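Long-range contacts in versicolorin reductase (Brucella melitensis, PDB 4NIM), which probably catalyses the NAD(P)(H)-dependent interconversion of a carbonyl and an alcohol, as short-chain dehydrogenases/reductases do: residues I148-S153 against I189-L194; A122-A127 against A168-L173; D95-A100 against F130-A135. All coordinates share one frame; numbering follows the deposited sequence.

Contact 1 (I148-S153 against I189-L194)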
ATOM      1  N   ILE A 148       2.751   4.090   8.529  1.00 18.52           N
ATOM      2  CA  ILE A 148       2.270   3.979   7.165  1.00 17.83           C
ATOM      3  C   ILE A 148       3.223   3.075   6.344  1.00 17.31           C
ATOM      4  O   ILE A 148       4.462   3.194   6.446  1.00 16.34           O
ATOM      5  CB  ILE A 148       2.205   5.369   6.534  1.00 17.92           C
ATOM      6  CG1 ILE A 148       1.292   6.279   7.392  1.00 18.42           C
ATOM      7  CG2 ILE A 148       1.722   5.288   5.114  1.00 17.84           C
ATOM      8  CD1 ILE A 148       1.171   7.685   6.867  1.00 18.13           C
ATOM      9  N   VAL A 149       2.642   2.192   5.541  1.00 16.74           N
ATOM     10  CA  VAL A 149       3.409   1.289   4.642  1.00 17.59           C
ATOM     11  C   VAL A 149       2.858   1.484   3.235  1.00 17.15           C
ATOM     12  O   VAL A 149       1.678   1.262   2.966  1.00 18.17           O
ATOM     13  CB  VAL A 149       3.352  -0.182   5.034  1.00 18.45           C
ATOM     14  CG1 VAL A 149       4.216  -1.038   4.098  1.00 19.12           C
ATOM     15  CG2 VAL A 149       3.784  -0.394   6.482  1.00 18.93           C
ATOM     16  N   ASN A 150       3.692   2.018   2.357  1.00 16.58           N
ATOM     17  CA  ASN A 150       3.363   2.116   0.955  1.00 16.12           C
ATOM     18  C   ASN A 150       3.853   0.895   0.180  1.00 15.73           C
ATOM     19  O   ASN A 150       5.029   0.508   0.305  1.00 16.29           O
ATOM     20  CB  ASN A 150       3.979   3.381   0.382  1.00 16.62           C
ATOM     21  CG  ASN A 150       3.367   4.626   0.998  1.00 17.44           C
ATOM     22  OD1 ASN A 150       2.174   4.614   1.320  1.00 17.78           O
ATOM     23  ND2 ASN A 150       4.164   5.669   1.195  1.00 17.08           N
ATOM     24  N   VAL A 151       2.987   0.281  -0.603  1.00 15.33           N
ATOM     25  CA  VAL A 151       3.419  -0.843  -1.431  1.00 15.76           C
ATOM     26  C   VAL A 151       3.750  -0.269  -2.826  1.00 15.90           C
ATOM     27  O   VAL A 151       2.860   0.126  -3.587  1.00 16.01           O
ATOM     28  CB  VAL A 151       2.377  -1.920  -1.543  1.00 16.62           C
ATOM     29  CG1 VAL A 151       2.880  -3.083  -2.435  1.00 17.16           C
ATOM     30  CG2 VAL A 151       2.036  -2.480  -0.136  1.00 17.53           C
ATOM     31  N   SER A 152       5.034  -0.181  -3.113  1.00 15.78           N
ATOM     32  CA  SER A 152       5.513   0.337  -4.367  1.00 15.91           C
ATOM     33  C   SER A 152       6.075  -0.852  -5.163  1.00 17.08           C
ATOM     34  O   SER A 152       5.617  -1.974  -4.988  1.00 17.64           O
ATOM     35  CB  SER A 152       6.562   1.412  -4.137  1.00 15.56           C
ATOM     36  OG  SER A 152       6.952   2.013  -5.353  1.00 15.49           O
ATOM     37  N   SER A 153       6.968  -0.587  -6.124  1.00 17.24           N
ATOM     38  CA  SER A 153       7.366  -1.611  -7.073  1.00 17.32           C
ATOM     39  C   SER A 153       8.860  -1.660  -7.296  1.00 17.22           C
ATOM     40  O   SER A 153       9.550  -0.642  -7.187  1.00 17.12           O
ATOM     41  CB  SER A 153       6.629  -1.325  -8.398  1.00 17.32           C
ATOM     42  OG  SER A 153       7.004  -2.226  -9.421  1.00 17.18           O
ATOM     43  N   ILE A 189       5.748   9.630  13.467  1.00 23.04           N
ATOM     44  CA  ILE A 189       4.923   8.953  12.500  1.00 21.36           C
ATOM     45  C   ILE A 189       5.869   8.385  11.456  1.00 20.37           C
ATOM     46  O   ILE A 189       6.651   9.155  10.832  1.00 20.71           O
ATOM     47  CB  ILE A 189       3.892   9.879  11.827  1.00 21.27           C
ATOM     48  CG1 ILE A 189       2.929  10.436  12.853  1.00 22.35           C
ATOM     49  CG2 ILE A 189       3.166   9.097  10.723  1.00 20.09           C
ATOM     50  CD1 ILE A 189       2.127  11.661  12.402  1.00 23.29           C
ATOM     51  N   ARG A 190       5.792   7.065  11.228  1.00 19.12           N
ATOM     52  CA  ARG A 190       6.801   6.390  10.414  1.00 18.82           C
ATOM     53  C   ARG A 190       6.165   6.038   9.092  1.00 17.86           C
ATOM     54  O   ARG A 190       4.993   5.669   9.080  1.00 18.48           O
ATOM     55  CB  ARG A 190       7.319   5.139  11.096  1.00 18.64           C
ATOM     56  CG  ARG A 190       7.958   5.485  12.413  1.00 20.27           C
ATOM     57  CD  ARG A 190       8.567   4.272  13.074  1.00 21.25           C
ATOM     58  NE  ARG A 190       7.614   3.188  13.251  1.00 21.29           N
ATOM     59  CZ  ARG A 190       7.617   2.028  12.583  1.00 21.61           C
ATOM     60  NH1 ARG A 190       8.532   1.745  11.653  1.00 21.12           N
ATOM     61  NH2 ARG A 190       6.732   1.088  12.920  1.00 22.42           N
ATOM     62  N   VAL A 191       6.882   6.299   8.009  1.00 17.74           N
ATOM     63  CA  VAL A 191       6.404   6.024   6.642  1.00 17.15           C
ATOM     64  C   VAL A 191       7.493   5.298   5.849  1.00 16.35           C
ATOM     65  O   VAL A 191       8.558   5.858   5.577  1.00 16.38           O
ATOM     66  CB  VAL A 191       6.026   7.310   5.904  1.00 18.19           C
ATOM     67  CG1 VAL A 191       5.277   6.979   4.609  1.00 18.25           C
ATOM     68  CG2 VAL A 191       5.184   8.234   6.808  1.00 19.13           C
ATOM     69  N   ASN A 192       7.200   4.084   5.443  1.00 15.70           N
ATOM     70  CA  ASN A 192       8.161   3.233   4.781  1.00 15.91           C
ATOM     71  C   ASN A 192       7.544   2.611   3.560  1.00 15.73           C
ATOM     72  O   ASN A 192       6.296   2.523   3.433  1.00 16.48           O
ATOM     73  CB  ASN A 192       8.647   2.148   5.720  1.00 16.21           C
ATOM     74  CG  ASN A 192       9.476   2.691   6.849  1.00 16.62           C
ATOM     75  OD1 ASN A 192      10.606   3.136   6.663  1.00 17.36           O
ATOM     76  ND2 ASN A 192       8.926   2.611   8.040  1.00 17.22           N
ATOM     77  N   SER A 193       8.417   2.198   2.648  1.00 16.01           N
ATOM     78  CA  SER A 193       7.969   1.579   1.417  1.00 15.94           C
ATOM     79  C   SER A 193       8.485   0.168   1.238  1.00 15.73           C
ATOM     80  O   SER A 193       9.623  -0.118   1.555  1.00 16.35           O
ATOM     81  CB  SER A 193       8.468   2.442   0.211  1.00 16.76           C
ATOM     82  OG  SER A 193       8.015   1.844  -0.989  1.00 17.88           O
ATOM     83  N   LEU A 194       7.632  -0.690   0.703  1.00 15.66           N
ATOM     84  CA  LEU A 194       8.021  -2.031   0.353  1.00 16.20           C
ATOM     85  C   LEU A 194       7.876  -2.153  -1.152  1.00 16.40           C
ATOM     86  O   LEU A 194       6.769  -1.997  -1.685  1.00 16.65           O
ATOM     87  CB  LEU A 194       7.158  -3.073   1.088  1.00 16.39           C
ATOM     88  CG  LEU A 194       7.658  -4.504   0.896  1.00 17.45           C
ATOM     89  CD1 LEU A 194       8.956  -4.735   1.655  1.00 17.93           C
ATOM     90  CD2 LEU A 194       6.582  -5.493   1.363  1.00 18.57           C
TER
HETATM   91  O   HOH W   1       6.111   1.881   8.427  1.00 21.41           O
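Ile148 lies alongside Val191, both side chains pointing the same way from paired strands: its CB meets Val191 CG1 at 4.0 Å and its CD1 meets Val191 CG2 at 4.1 Å. With CG1 set beside its own backbone N (chi1 -57°), Ile148 keeps CG2 turned to Val191 CG1 as well. Asn150, on the same face, passes Val191 at a slant and brings ND2 to 3.8 Å from its CG1; the amide's bonds go elsewhere, OD1 to Asn99 ND2 and ND2 to Thr177 OG1. Behind these side chains runs a parallel ladder of five backbone bonds, from Ile148 N to Arg190 O (2.8 Å) through to Ser152 N to Leu194 O (2.9 Å), the last the most bent at 147°. This is the pairing of strands 147-153 and 190-196 in the central Rossmann sheet, the two joined by helix 164-183 in a beta-alpha-beta unit. Val149, Asn192, Val151 and Leu194 occupy the other face, where helix 234-245 covers Val149 and Leu194. There a water donates to Ile148 O and accepts from Asn192 ND2 (2.9 Å); Ile148 O also accepts from Asn192 N, and Asn192 OD1 accepts from Ala255 N.

Contact 2 (A122-A127 against A168-L173)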
ATOM      1  N   ALA A 122      -3.709   8.288 -10.539  1.00 17.34           N
ATOM      2  CA  ALA A 122      -4.777   8.468  -9.614  1.00 17.24           C
ATOM      3  C   ALA A 122      -4.767   7.368  -8.532  1.00 17.44           C
ATOM      4  O   ALA A 122      -4.938   7.675  -7.341  1.00 17.68           O
ATOM      5  CB  ALA A 122      -6.133   8.477 -10.323  1.00 18.01           C
ATOM      6  N   VAL A 123      -4.563   6.115  -8.926  1.00 17.09           N
ATOM      7  CA  VAL A 123      -4.658   5.002  -7.969  1.00 17.49           C
ATOM      8  C   VAL A 123      -3.297   4.791  -7.300  1.00 17.25           C
ATOM      9  O   VAL A 123      -3.243   4.543  -6.122  1.00 16.37           O
ATOM     10  CB  VAL A 123      -5.138   3.678  -8.619  1.00 18.22           C
ATOM     11  CG1 VAL A 123      -5.115   2.513  -7.618  1.00 18.45           C
ATOM     12  CG2 VAL A 123      -6.544   3.856  -9.199  1.00 19.00           C
ATOM     13  N   ASN A 124      -2.206   4.915  -8.060  1.00 17.25           N
ATOM     14  CA  ASN A 124      -0.886   4.507  -7.538  1.00 16.86           C
ATOM     15  C   ASN A 124      -0.158   5.619  -6.749  1.00 17.23           C
ATOM     16  O   ASN A 124       0.748   5.311  -5.955  1.00 17.84           O
ATOM     17  CB  ASN A 124       0.013   3.982  -8.622  1.00 16.84           C
ATOM     18  CG  ASN A 124      -0.512   2.723  -9.250  1.00 17.35           C
ATOM     19  OD1 ASN A 124      -1.332   2.013  -8.661  1.00 18.76           O
ATOM     20  ND2 ASN A 124       0.007   2.395 -10.389  1.00 17.13           N
ATOM     21  N   THR A 125      -0.581   6.870  -6.929  1.00 16.97           N
ATOM     22  CA  THR A 125       0.142   8.008  -6.392  1.00 15.89           C
ATOM     23  C   THR A 125      -0.787   8.953  -5.669  1.00 16.04           C
ATOM     24  O   THR A 125      -0.510   9.328  -4.529  1.00 16.17           O
ATOM     25  CB  THR A 125       0.918   8.793  -7.530  1.00 15.99           C
ATOM     26  OG1 THR A 125       1.632   7.874  -8.399  1.00 16.83           O
ATOM     27  CG2 THR A 125       1.882   9.709  -6.899  1.00 15.57           C
ATOM     28  N   ARG A 126      -1.858   9.405  -6.332  1.00 16.26           N
ATOM     29  CA  ARG A 126      -2.782  10.373  -5.724  1.00 16.37           C
ATOM     30  C   ARG A 126      -3.578   9.741  -4.535  1.00 16.01           C
ATOM     31  O   ARG A 126      -3.773  10.374  -3.481  1.00 15.71           O
ATOM     32  CB  ARG A 126      -3.752  10.912  -6.776  1.00 17.78           C
ATOM     33  CG  ARG A 126      -4.547  12.110  -6.291  1.00 19.31           C
ATOM     34  CD  ARG A 126      -5.331  12.751  -7.408  1.00 21.62           C
ATOM     35  NE  ARG A 126      -6.460  11.953  -7.825  1.00 24.35           N
ATOM     36  CZ  ARG A 126      -7.137  12.140  -8.951  1.00 28.23           C
ATOM     37  NH1 ARG A 126      -6.780  13.103  -9.793  1.00 30.34           N
ATOM     38  NH2 ARG A 126      -8.148  11.351  -9.269  1.00 28.12           N
ATOM     39  N   ALA A 127      -4.058   8.532  -4.728  1.00 15.62           N
ATOM     40  CA  ALA A 127      -4.805   7.864  -3.644  1.00 16.21           C
ATOM     41  C   ALA A 127      -3.921   7.726  -2.401  1.00 15.95           C
ATOM     42  O   ALA A 127      -4.317   8.209  -1.339  1.00 17.48           O
ATOM     43  CB  ALA A 127      -5.430   6.578  -4.097  1.00 17.24           C
ATOM     44  N   ALA A 168       6.620   5.282 -13.723  1.00 15.46           N
ATOM     45  CA  ALA A 168       6.642   6.673 -13.209  1.00 15.15           C
ATOM     46  C   ALA A 168       5.737   6.913 -11.998  1.00 15.03           C
ATOM     47  O   ALA A 168       6.108   7.648 -11.067  1.00 14.18           O
ATOM     48  CB  ALA A 168       6.350   7.663 -14.365  1.00 15.21           C
ATOM     49  N   SER A 169       4.535   6.342 -11.982  1.00 15.49           N
ATOM     50  CA  SER A 169       3.617   6.489 -10.839  1.00 15.61           C
ATOM     51  C   SER A 169       4.205   5.932  -9.540  1.00 15.96           C
ATOM     52  O   SER A 169       3.976   6.494  -8.476  1.00 16.01           O
ATOM     53  CB  SER A 169       2.233   5.858 -11.107  1.00 15.54           C
ATOM     54  OG  SER A 169       2.251   4.426 -11.085  1.00 15.52           O
ATOM     55  N   LYS A 170       4.947   4.820  -9.644  1.00 15.33           N
ATOM     56  CA  LYS A 170       5.683   4.206  -8.514  1.00 15.08           C
ATOM     57  C   LYS A 170       6.926   4.989  -8.092  1.00 14.48           C
ATOM     58  O   LYS A 170       7.217   5.089  -6.901  1.00 15.19           O
ATOM     59  CB  LYS A 170       6.038   2.780  -8.880  1.00 15.30           C
ATOM     60  CG  LYS A 170       4.792   1.961  -9.206  1.00 16.31           C
ATOM     61  CD  LYS A 170       3.931   1.682  -7.965  1.00 17.15           C
ATOM     62  CE  LYS A 170       2.676   0.909  -8.313  1.00 18.83           C
ATOM     63  NZ  LYS A 170       1.865   0.384  -7.126  1.00 19.87           N
ATOM     64  N   GLY A 171       7.631   5.628  -9.038  1.00 13.59           N
ATOM     65  CA  GLY A 171       8.701   6.493  -8.656  1.00 13.33           C
ATOM     66  C   GLY A 171       8.221   7.690  -7.905  1.00 12.90           C
ATOM     67  O   GLY A 171       8.851   8.116  -6.945  1.00 12.72           O
ATOM     68  N   ALA A 172       7.062   8.213  -8.286  1.00 12.86           N
ATOM     69  CA  ALA A 172       6.489   9.302  -7.538  1.00 13.25           C
ATOM     70  C   ALA A 172       6.174   8.862  -6.101  1.00 13.83           C
ATOM     71  O   ALA A 172       6.396   9.629  -5.145  1.00 14.09           O
ATOM     72  CB  ALA A 172       5.216   9.798  -8.200  1.00 13.77           C
ATOM     73  N   LEU A 173       5.681   7.641  -5.957  1.00 13.79           N
ATOM     74  CA  LEU A 173       5.360   7.128  -4.635  1.00 14.17           C
ATOM     75  C   LEU A 173       6.598   7.013  -3.712  1.00 14.51           C
ATOM     76  O   LEU A 173       6.542   7.342  -2.502  1.00 15.20           O
ATOM     77  CB  LEU A 173       4.620   5.826  -4.770  1.00 14.79           C
ATOM     78  CG  LEU A 173       4.107   5.162  -3.458  1.00 15.24           C
ATOM     79  CD1 LEU A 173       3.055   6.011  -2.794  1.00 16.52           C
ATOM     80  CD2 LEU A 173       3.526   3.834  -3.787  1.00 16.47           C
TER
HETATM   81  O   HOH W   2       0.968   2.523  -5.682  1.00 17.79           O
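Asn124 and Thr125 meet Ser169 where helices 114-142 and 164-183 run side by side in the same direction, their local axes 8.3 Å apart and 18° from parallel. Asn124 lays its amide across the end of Lys170, and ND2 donates to Ser169 OG at 3.1 Å, the hydroxyl lying in the amide plane. Ser169 OG stands between its own backbone N and carbonyl carbon (chi1 73°), where it is also bonded to Tyr166 O one turn back. Asn124 OD1 accepts from Leu103 N, which holds the other end of the amide. One residue on, Thr125 OG1 donates to Ser169 O at 2.7 Å. It comes well to the side of the carbonyl (C=O...donor angle 115°), while the helical donor Leu173 N reaches the same oxygen from the opposite face. Thr125 CG2 packs on Ala172 CB at 3.6 Å, and Leu173 CD2 lies 3.8 Å from Asn124 O. The first helix widens here into a pi-type turn, with Ala127 N bonded to Ala122 O. Pro128, four residues after Asn124, has no N-H to offer, and Asn124 O instead accepts from a water at 2.8 Å. The same water accepts from Lys170 NZ at 2.7 Å. Lys170 and Tyr166 match the Tyr-X-X-X-Lys signature of classical short-chain dehydrogenases, and the water joining the lysine to the carbonyl of Asn124 in the pi-type turn is consistent with the Asn-Ser-Tyr-Lys catalytic tetrad of that family.

Contact 3 (D95-A100 against F130-A135); sequences DILVNA and FLIQEA
Asn99 sends its side chain from strand 96-99 into helix 114-142, where Leu131 and Ile132 receive it; strand and helix run antiparallel here (179°), with axes 9.7 Å apart. CB points at the helix, the next atom, CG, sits beside the backbone N, and chi2 (-59°) turns the amide so that OD1 faces Leu131 and ND2 faces Ile132. OD1 slides past the side chain of Leu131, 3.3 Å from CD1 and 3.9 Å from CB. ND2 crosses the Ile132 side chain at about a right angle, 3.8 Å from CG1 and 4.0 Å from CD1, and its hydrogen bond goes across to Asn150 OD1 on the neighbouring strand. Two residues earlier, Leu97 faces the helix with CG anti to its backbone N (chi1 170°), and the branch CD2 does the touching. This methyl lies 3.9 Å from both Leu131 CB and Ile132 CG1, against the peptide that joins the two residues, and 4.2 Å from Ala135 CB one turn further on. Ile148 of the neighbouring strand touches both Leu97 and Ile132, continuing the apolar layer under the helix. Asn99 and Ala100 begin the sequence Asn-Ala-Ala-Gly, which corresponds in position to the Asn-Asn-Ala-Gly motif of classical short-chain dehydrogenases. Chemically, strand and helix meet through van der Waals packing, whereas the buried amide spends its N-H within the sheet: the ND2 bond to the next strand would set which end of the Asn99 amide is O and which is N, while the helix offers it van der Waals contact.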
ATOM      1  N   ASP A  95      -4.206   3.688  13.744  1.00 22.19           N
ATOM      2  CA  ASP A  95      -2.805   3.368  14.115  1.00 22.89           C
ATOM      3  C   ASP A  95      -1.909   3.112  12.921  1.00 21.39           C
ATOM      4  O   ASP A  95      -0.734   3.455  12.966  1.00 21.55           O
ATOM      5  CB  ASP A  95      -2.721   2.141  15.035  1.00 23.65           C
ATOM      6  CG  ASP A  95      -3.316   2.401  16.388  1.00 25.09           C
ATOM      7  OD1 ASP A  95      -2.809   3.280  17.092  1.00 25.37           O
ATOM      8  OD2 ASP A  95      -4.347   1.782  16.726  1.00 26.24           O
ATOM      9  N   ILE A  96      -2.454   2.469  11.887  1.00 20.81           N
ATOM     10  CA  ILE A  96      -1.688   1.981  10.755  1.00 20.52           C
ATOM     11  C   ILE A  96      -2.440   2.281   9.467  1.00 19.97           C
ATOM     12  O   ILE A  96      -3.651   2.073   9.424  1.00 20.39           O
ATOM     13  CB  ILE A  96      -1.465   0.453  10.893  1.00 21.64           C
ATOM     14  CG1 ILE A  96      -0.625   0.112  12.145  1.00 22.55           C
ATOM     15  CG2 ILE A  96      -0.837  -0.134   9.671  1.00 21.16           C
ATOM     16  CD1 ILE A  96      -0.628  -1.359  12.572  1.00 23.13           C
ATOM     17  N   LEU A  97      -1.744   2.775   8.423  1.00 18.51           N
ATOM     18  CA  LEU A  97      -2.244   2.785   7.041  1.00 18.41           C
ATOM     19  C   LEU A  97      -1.336   1.949   6.125  1.00 17.73           C
ATOM     20  O   LEU A  97      -0.129   2.104   6.148  1.00 17.31           O
ATOM     21  CB  LEU A  97      -2.332   4.205   6.465  1.00 18.34           C
ATOM     22  CG  LEU A  97      -2.606   4.379   4.969  1.00 18.23           C
ATOM     23  CD1 LEU A  97      -3.999   3.954   4.562  1.00 19.10           C
ATOM     24  CD2 LEU A  97      -2.338   5.810   4.516  1.00 17.98           C
ATOM     25  N   VAL A  98      -1.932   1.057   5.359  1.00 17.62           N
ATOM     26  CA  VAL A  98      -1.218   0.239   4.375  1.00 17.34           C
ATOM     27  C   VAL A  98      -1.833   0.538   3.046  1.00 17.27           C
ATOM     28  O   VAL A  98      -3.016   0.239   2.818  1.00 17.39           O
ATOM     29  CB  VAL A  98      -1.265  -1.251   4.656  1.00 17.99           C
ATOM     30  CG1 VAL A  98      -0.557  -1.980   3.525  1.00 17.84           C
ATOM     31  CG2 VAL A  98      -0.664  -1.590   6.026  1.00 17.83           C
ATOM     32  N   ASN A  99      -1.058   1.226   2.189  1.00 16.45           N
ATOM     33  CA  ASN A  99      -1.455   1.485   0.838  1.00 16.80           C
ATOM     34  C   ASN A  99      -1.061   0.294  -0.076  1.00 18.57           C
ATOM     35  O   ASN A  99       0.027   0.320  -0.699  1.00 18.96           O
ATOM     36  CB  ASN A  99      -0.774   2.776   0.315  1.00 15.93           C
ATOM     37  CG  ASN A  99      -1.389   4.032   0.893  1.00 16.26           C
ATOM     38  OD1 ASN A  99      -2.566   4.239   0.712  1.00 17.08           O
ATOM     39  ND2 ASN A  99      -0.621   4.860   1.560  1.00 15.64           N
ATOM     40  N   ALA A 100      -1.936  -0.701  -0.176  1.00 18.73           N
ATOM     41  CA  ALA A 100      -1.646  -1.906  -0.969  1.00 19.55           C
ATOM     42  C   ALA A 100      -2.425  -1.978  -2.241  1.00 19.92           C
ATOM     43  O   ALA A 100      -2.176  -2.866  -3.050  1.00 21.18           O
ATOM     44  CB  ALA A 100      -1.901  -3.160  -0.114  1.00 20.56           C
ATOM     45  N   PHE A 130      -3.622  11.253  -0.618  1.00 14.89           N
ATOM     46  CA  PHE A 130      -4.746  11.755   0.123  1.00 15.63           C
ATOM     47  C   PHE A 130      -5.156  10.808   1.279  1.00 15.64           C
ATOM     48  O   PHE A 130      -5.562  11.283   2.309  1.00 15.82           O
ATOM     49  CB  PHE A 130      -5.889  12.154  -0.812  1.00 15.77           C
ATOM     50  CG  PHE A 130      -5.579  13.402  -1.508  1.00 16.34           C
ATOM     51  CD1 PHE A 130      -5.660  14.608  -0.818  1.00 16.79           C
ATOM     52  CD2 PHE A 130      -5.033  13.405  -2.760  1.00 16.51           C
ATOM     53  CE1 PHE A 130      -5.254  15.789  -1.422  1.00 16.82           C
ATOM     54  CE2 PHE A 130      -4.619  14.587  -3.359  1.00 16.85           C
ATOM     55  CZ  PHE A 130      -4.759  15.782  -2.690  1.00 16.50           C
ATOM     56  N   LEU A 131      -4.877   9.529   1.152  1.00 15.84           N
ATOM     57  CA  LEU A 131      -5.056   8.595   2.314  1.00 16.70           C
ATOM     58  C   LEU A 131      -4.043   8.923   3.408  1.00 16.80           C
ATOM     59  O   LEU A 131      -4.370   8.955   4.597  1.00 16.59           O
ATOM     60  CB  LEU A 131      -4.880   7.149   1.868  1.00 17.29           C
ATOM     61  CG  LEU A 131      -6.030   6.644   0.995  1.00 17.75           C
ATOM     62  CD1 LEU A 131      -5.584   5.437   0.194  1.00 17.74           C
ATOM     63  CD2 LEU A 131      -7.176   6.283   1.907  1.00 18.86           C
ATOM     64  N   ILE A 132      -2.817   9.242   2.982  1.00 16.34           N
ATOM     65  CA  ILE A 132      -1.771   9.628   3.907  1.00 16.67           C
ATOM     66  C   ILE A 132      -2.147  10.945   4.591  1.00 16.62           C
ATOM     67  O   ILE A 132      -2.012  11.064   5.813  1.00 16.89           O
ATOM     68  CB  ILE A 132      -0.401   9.739   3.203  1.00 16.63           C
ATOM     69  CG1 ILE A 132       0.149   8.344   2.866  1.00 16.75           C
ATOM     70  CG2 ILE A 132       0.624  10.446   4.088  1.00 16.67           C
ATOM     71  CD1 ILE A 132       1.268   8.329   1.838  1.00 16.77           C
ATOM     72  N   GLN A 133      -2.565  11.933   3.796  1.00 17.24           N
ATOM     73  CA  GLN A 133      -3.043  13.216   4.344  1.00 17.27           C
ATOM     74  C   GLN A 133      -4.049  12.974   5.477  1.00 17.55           C
ATOM     75  O   GLN A 133      -3.930  13.564   6.568  1.00 17.35           O
ATOM     76  CB  GLN A 133      -3.651  14.059   3.246  1.00 17.40           C
ATOM     77  CG  GLN A 133      -4.272  15.383   3.680  1.00 18.31           C
ATOM     78  CD  GLN A 133      -4.519  16.280   2.497  1.00 18.68           C
ATOM     79  OE1 GLN A 133      -3.577  16.844   1.897  1.00 20.25           O
ATOM     80  NE2 GLN A 133      -5.764  16.444   2.153  1.00 18.77           N
ATOM     81  N   GLU A 134      -5.082  12.204   5.187  1.00 17.68           N
ATOM     82  CA  GLU A 134      -6.116  11.977   6.178  1.00 18.24           C
ATOM     83  C   GLU A 134      -5.623  11.181   7.382  1.00 18.04           C
ATOM     84  O   GLU A 134      -6.059  11.430   8.508  1.00 18.23           O
ATOM     85  CB  GLU A 134      -7.348  11.287   5.559  1.00 19.23           C
ATOM     86  CG  GLU A 134      -8.106  12.156   4.579  1.00 20.13           C
ATOM     87  CD  GLU A 134      -8.544  13.469   5.196  1.00 21.32           C
ATOM     88  OE1 GLU A 134      -9.149  13.474   6.268  1.00 22.39           O
ATOM     89  OE2 GLU A 134      -8.257  14.535   4.610  1.00 23.07           O
ATOM     90  N   ALA A 135      -4.774  10.179   7.153  1.00 16.80           N
ATOM     91  CA  ALA A 135      -4.274   9.363   8.280  1.00 16.79           C
ATOM     92  C   ALA A 135      -3.418  10.225   9.217  1.00 16.54           C
ATOM     93  O   ALA A 135      -3.565  10.182  10.433  1.00 17.10           O
ATOM     94  CB  ALA A 135      -3.474   8.181   7.761  1.00 16.40           C
TER

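How the contacts relate
All three contacts belong to one Rossmann domain, in the half of its parallel sheet built from strands 96-99, 147-153 and 190-196, with helices 114-142 and 164-183 against one face. Along the chain, contact 3 closes before contact 1 opens, while contact 2 interlaces with both. Contacts 2 and 3 share helix 114-142, their centres about 14 Å apart; contacts 1 and 3 (about 10 Å) meet where strand 147-153 pairs with strand 96-99, Val149 N bonding to Leu97 O. Contacts 1 and 2 (centres about 12 Å apart) touch where Ser152 and Ser153 pack on Lys170, which places the C-terminal end of strand 147-153 beside Lys170, in the region where this family has its active site.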